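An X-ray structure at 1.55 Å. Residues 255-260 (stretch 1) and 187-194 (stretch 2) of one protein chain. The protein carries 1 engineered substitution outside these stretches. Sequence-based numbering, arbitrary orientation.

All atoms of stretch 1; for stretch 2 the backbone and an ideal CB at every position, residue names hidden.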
ATOM      1  N   TYR A 255       5.784  20.681  -5.038  1.00 23.63           N
ATOM      2  CA  TYR A 255       4.384  20.520  -4.650  1.00 21.97           C
ATOM      3  C   TYR A 255       3.568  21.642  -5.281  1.00 19.66           C
ATOM      4  O   TYR A 255       3.866  22.822  -5.072  1.00 23.41           O
ATOM      5  CB  TYR A 255       4.221  20.596  -3.128  1.00 21.10           C
ATOM      6  CG  TYR A 255       2.800  20.448  -2.645  1.00 18.02           C
ATOM      7  CD1 TYR A 255       2.022  19.344  -3.018  1.00 16.04           C
ATOM      8  CD2 TYR A 255       2.226  21.401  -1.806  1.00 20.63           C
ATOM      9  CE1 TYR A 255       0.712  19.194  -2.565  1.00 14.96           C
ATOM     10  CE2 TYR A 255       0.899  21.275  -1.338  1.00 22.20           C
ATOM     11  CZ  TYR A 255       0.159  20.159  -1.714  1.00 19.49           C
ATOM     12  OH  TYR A 255      -1.147  20.064  -1.264  1.00 23.33           O
ATOM     13  N   THR A 256       2.549  21.253  -6.043  1.00 19.03           N
ATOM     14  CA  THR A 256       1.700  22.225  -6.743  1.00 22.24           C
ATOM     15  C   THR A 256       0.255  22.211  -6.231  1.00 19.57           C
ATOM     16  O   THR A 256      -0.634  22.798  -6.846  1.00 22.75           O
ATOM     17  CB  THR A 256       1.686  21.947  -8.267  1.00 22.12           C
ATOM     18  OG1 THR A 256       1.265  20.608  -8.528  1.00 23.20           O
ATOM     19  CG2 THR A 256       3.080  22.165  -8.887  1.00 25.16           C
ATOM     20  N   GLY A 257       0.009  21.527  -5.115  1.00 19.65           N
ATOM     21  CA  GLY A 257      -1.345  21.457  -4.579  1.00 20.25           C
ATOM     22  C   GLY A 257      -1.694  22.578  -3.622  1.00 20.12           C
ATOM     23  O   GLY A 257      -0.873  23.438  -3.323  1.00 22.01           O
ATOM     24  N   THR A 258      -2.930  22.535  -3.127  1.00 21.13           N
ATOM     25  CA  THR A 258      -3.462  23.576  -2.263  1.00 22.46           C
ATOM     26  C   THR A 258      -3.916  23.046  -0.906  1.00 24.76           C
ATOM     27  O   THR A 258      -4.088  23.845   0.034  1.00 25.08           O
ATOM     28  CB  THR A 258      -4.645  24.316  -2.928  1.00 29.27           C
ATOM     29  OG1 THR A 258      -5.667  23.372  -3.246  1.00 29.29           O
ATOM     30  CG2 THR A 258      -4.203  25.025  -4.207  1.00 35.08           C
ATOM     31  N   LYS A 259      -4.110  21.719  -0.801  1.00 21.50           N
ATOM     32  CA  LYS A 259      -4.579  21.108   0.464  1.00 22.15           C
ATOM     33  C   LYS A 259      -3.512  21.142   1.550  1.00 22.75           C
ATOM     34  O   LYS A 259      -3.847  21.186   2.721  1.00 22.07           O
ATOM     35  CB  LYS A 259      -5.033  19.649   0.279  1.00 21.30           C
ATOM     36  CG  LYS A 259      -6.296  19.447  -0.571  1.00 26.64           C
ATOM     37  CD  LYS A 259      -7.556  19.914   0.142  1.00 30.63           C
ATOM     38  CE  LYS A 259      -8.733  19.795  -0.788  1.00 30.07           C
ATOM     39  NZ  LYS A 259     -10.013  19.976  -0.075  1.00 33.80           N
ATOM     40  N   GLY A 260      -2.245  21.096   1.149  1.00 21.29           N
ATOM     41  CA  GLY A 260      -1.109  21.177   2.067  1.00 20.10           C
ATOM     42  C   GLY A 260      -0.418  19.830   1.999  1.00 18.84           C
ATOM     43  O   GLY A 260      -1.069  18.779   2.042  1.00 21.47           O
ATOM     44  N   UNK A 187      -7.980  14.235  -8.785  1.00 15.26           N
ATOM     45  CA  UNK A 187      -8.002  14.736  -7.406  1.00 16.34           C
ATOM     46  C   UNK A 187      -8.062  16.269  -7.395  1.00 18.32           C
ATOM     47  O   UNK A 187      -8.783  16.867  -6.585  1.00 18.73           O
ATOM     48  CB  UNK A 187      -6.772  14.247  -6.638  1.00 16.34           C
ATOM     49  N   UNK A 188      -7.349  16.929  -8.320  1.00 18.52           N
ATOM     50  CA  UNK A 188      -7.438  18.397  -8.407  1.00 18.19           C
ATOM     51  C   UNK A 188      -8.825  18.854  -8.867  1.00 18.31           C
ATOM     52  O   UNK A 188      -9.399  19.770  -8.282  1.00 21.83           O
ATOM     53  CB  UNK A 188      -6.374  18.935  -9.366  1.00 18.19           C
ATOM     54  N   UNK A 189      -9.352  18.181  -9.891  1.00 17.40           N
ATOM     55  CA  UNK A 189     -10.671  18.478 -10.433  1.00 17.49           C
ATOM     56  C   UNK A 189     -11.762  18.479  -9.368  1.00 17.76           C
ATOM     57  O   UNK A 189     -12.622  19.347  -9.371  1.00 20.66           O
ATOM     58  CB  UNK A 189     -11.021  17.465 -11.524  1.00 17.49           C
ATOM     59  N   UNK A 190     -11.726  17.477  -8.488  1.00 17.95           N
ATOM     60  CA  UNK A 190     -12.760  17.359  -7.462  1.00 19.35           C
ATOM     61  C   UNK A 190     -12.400  18.014  -6.118  1.00 20.95           C
ATOM     62  O   UNK A 190     -13.128  17.848  -5.141  1.00 23.36           O
ATOM     63  CB  UNK A 190     -13.065  15.878  -7.230  1.00 19.35           C
ATOM     64  N   UNK A 191     -11.313  18.789  -6.067  1.00 19.76           N
ATOM     65  CA  UNK A 191     -10.848  19.404  -4.813  1.00 19.59           C
ATOM     66  C   UNK A 191     -10.688  18.325  -3.730  1.00 18.71           C
ATOM     67  O   UNK A 191     -11.140  18.505  -2.591  1.00 20.68           O
ATOM     68  CB  UNK A 191     -11.823  20.487  -4.348  1.00 19.59           C
ATOM     69  N   UNK A 192     -10.038  17.241  -4.118  1.00 16.92           N
ATOM     70  CA  UNK A 192      -9.807  16.052  -3.268  1.00 15.93           C
ATOM     71  C   UNK A 192      -8.371  16.057  -2.797  1.00 16.59           C
ATOM     72  O   UNK A 192      -7.695  17.110  -2.769  1.00 19.25           O
ATOM     73  CB  UNK A 192     -10.116  14.755  -4.019  1.00 15.93           C
ATOM     74  N   UNK A 193      -7.945  14.878  -2.370  1.00 14.87           N
ATOM     75  CA  UNK A 193      -6.598  14.623  -1.880  1.00 16.32           C
ATOM     76  C   UNK A 193      -5.982  13.468  -2.607  1.00 15.65           C
ATOM     77  O   UNK A 193      -6.646  12.466  -2.846  1.00 15.36           O
ATOM     78  CB  UNK A 193      -6.604  14.353  -0.374  1.00 16.32           C
ATOM     79  N   UNK A 194      -4.711  13.600  -2.954  1.00 13.15           N
ATOM     80  CA  UNK A 194      -3.956  12.514  -3.546  1.00 11.46           C
ATOM     81  C   UNK A 194      -2.858  12.082  -2.610  1.00 12.60           C
ATOM     82  O   UNK A 194      -2.090  12.921  -2.123  1.00 14.66           O
ATOM     83  CB  UNK A 194      -3.376  12.924  -4.901  1.00 11.46           C
TER

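Position 187 lies in the last turn of a helix, its CB beyond reach of stretch 1, so the contact sets no demand here and any helix-compatible residue would serve. It is Ala187, whose carbonyl O accepts a hydrogen bond from the backbone N of 192 at 2.8 Å.

At 188 the backbone is still helical and CA-to-CB points sideways, with nothing of stretch 1 near the CB. Some distance off, however, stretch 1 offers the hydroxyl and carbonyl of Thr256 and the open surface of Gly257. A short side chain would fall short; only a long chain ending in a donor would span the gap; arginine suits best, and lysine could reach only when nearly fully extended. The residue is Arg188. With chi1 and chi2 both m, its chain bends across, and NH2 donates to Thr256 OG1 at 2.8 Å and nearly straight, while NH1 adds a weak bond to the same OG1 at 3.4 Å. Gly257 CA and Thr256 O lie over one face of the guanidinium. NH2 also comes within 3.1 Å of Gly257 N, but both are donors, so this is packing without a hydrogen bond.

Positions 189 and 190 are out of reach, and stretch 1 cannot choose between side chains there. They are Glu189, still helical, and Val190, the first residue to leave helical angles.

Position 191 has phi/psi of 53/47, a left-handed conformation that favours glycine, asparagine or aspartate. Its ideal CB stands 4.7 Å from Lys259 NZ, so an acidic group would add charge complementarity, and aspartate answers both demands. Asp191 it is: OD2 forms a salt bridge with Lys259 NZ at 3.5 Å, and the backbone O of Asp191 accepts a hydrogen bond from the same NZ at 3.1 Å. A water whose O lies 2.7 Å from Thr258 OG1 also donates weakly to Asp191 OD1, at 3.3 Å.

At 192 a CB would point away from stretch 1 and meet none of it, so the contact leaves the side chain open; its phi/psi of -104/-161 is extended. Gly192 fills it, contributing backbone: its O lies 3.5 Å from Lys259 CE.

Position 193 begins a strand. CA-to-CB is sideways, and the ideal CB is 5.1 Å from Lys259 CG, beside the aliphatic part of that lysine. A branched or long apolar residue, leucine, isoleucine or methionine, would suit. Leu193 brings CD2 to 3.8 Å from Lys259 CB, covering the chain whose amine is engaged at 191.

Position 194 is again out of reach, leaving the choice open; it is Phe194.

Stretch 2 187-194: AREVDGLF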
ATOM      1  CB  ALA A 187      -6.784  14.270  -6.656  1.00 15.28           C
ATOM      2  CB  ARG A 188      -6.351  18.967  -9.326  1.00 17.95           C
ATOM      3  CG  ARG A 188      -4.931  18.666  -8.819  1.00 18.54           C
ATOM      4  CD  ARG A 188      -4.573  19.586  -7.658  1.00 20.87           C
ATOM      5  NE  ARG A 188      -3.226  19.317  -7.165  1.00 20.85           N
ATOM      6  CZ  ARG A 188      -2.097  19.729  -7.748  1.00 20.15           C
ATOM      7  NH1 ARG A 188      -2.125  20.464  -8.864  1.00 23.01           N
ATOM      8  NH2 ARG A 188      -0.938  19.392  -7.220  1.00 22.37           N
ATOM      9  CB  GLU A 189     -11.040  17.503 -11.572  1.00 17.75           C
ATOM     10  CG  GLU A 189     -12.453  17.769 -12.203  1.00 19.49           C
ATOM     11  CD  GLU A 189     -12.860  16.683 -13.220  1.00 17.86           C
ATOM     12  OE1 GLU A 189     -12.059  15.780 -13.531  1.00 22.13           O
ATOM     13  OE2 GLU A 189     -13.969  16.774 -13.767  1.00 20.38           O
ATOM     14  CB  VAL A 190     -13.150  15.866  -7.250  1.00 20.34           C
ATOM     15  CG1 VAL A 190     -13.575  15.238  -8.569  1.00 20.54           C
ATOM     16  CG2 VAL A 190     -11.987  15.085  -6.668  1.00 16.64           C
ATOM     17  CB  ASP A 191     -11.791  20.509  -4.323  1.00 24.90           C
ATOM     18  CG  ASP A 191     -11.159  21.373  -3.239  1.00 29.97           C
ATOM     19  OD1 ASP A 191      -9.921  21.533  -3.258  1.00 33.02           O
ATOM     20  OD2 ASP A 191     -11.890  21.889  -2.375  1.00 43.22           O
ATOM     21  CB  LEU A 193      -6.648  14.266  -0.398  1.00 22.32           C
ATOM     22  CG  LEU A 193      -6.601  15.611   0.318  1.00 35.46           C
ATOM     23  CD1 LEU A 193      -7.715  15.773   1.331  1.00 41.46           C
ATOM     24  CD2 LEU A 193      -5.211  15.875   0.873  1.00 27.93           C
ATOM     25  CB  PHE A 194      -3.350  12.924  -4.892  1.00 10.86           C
ATOM     26  CG  PHE A 194      -2.789  11.752  -5.652  1.00 11.77           C
ATOM     27  CD1 PHE A 194      -3.616  10.988  -6.474  1.00 14.59           C
ATOM     28  CD2 PHE A 194      -1.469  11.364  -5.470  1.00 16.75           C
ATOM     29  CE1 PHE A 194      -3.126   9.891  -7.152  1.00 15.61           C
ATOM     30  CE2 PHE A 194      -0.956  10.236  -6.151  1.00 14.57           C
ATOM     31  CZ  PHE A 194      -1.804   9.484  -6.969  1.00 14.50           C
TER
HETATM   32  O   HOH W   1      -7.525  22.899  -1.395  1.00 33.95           O
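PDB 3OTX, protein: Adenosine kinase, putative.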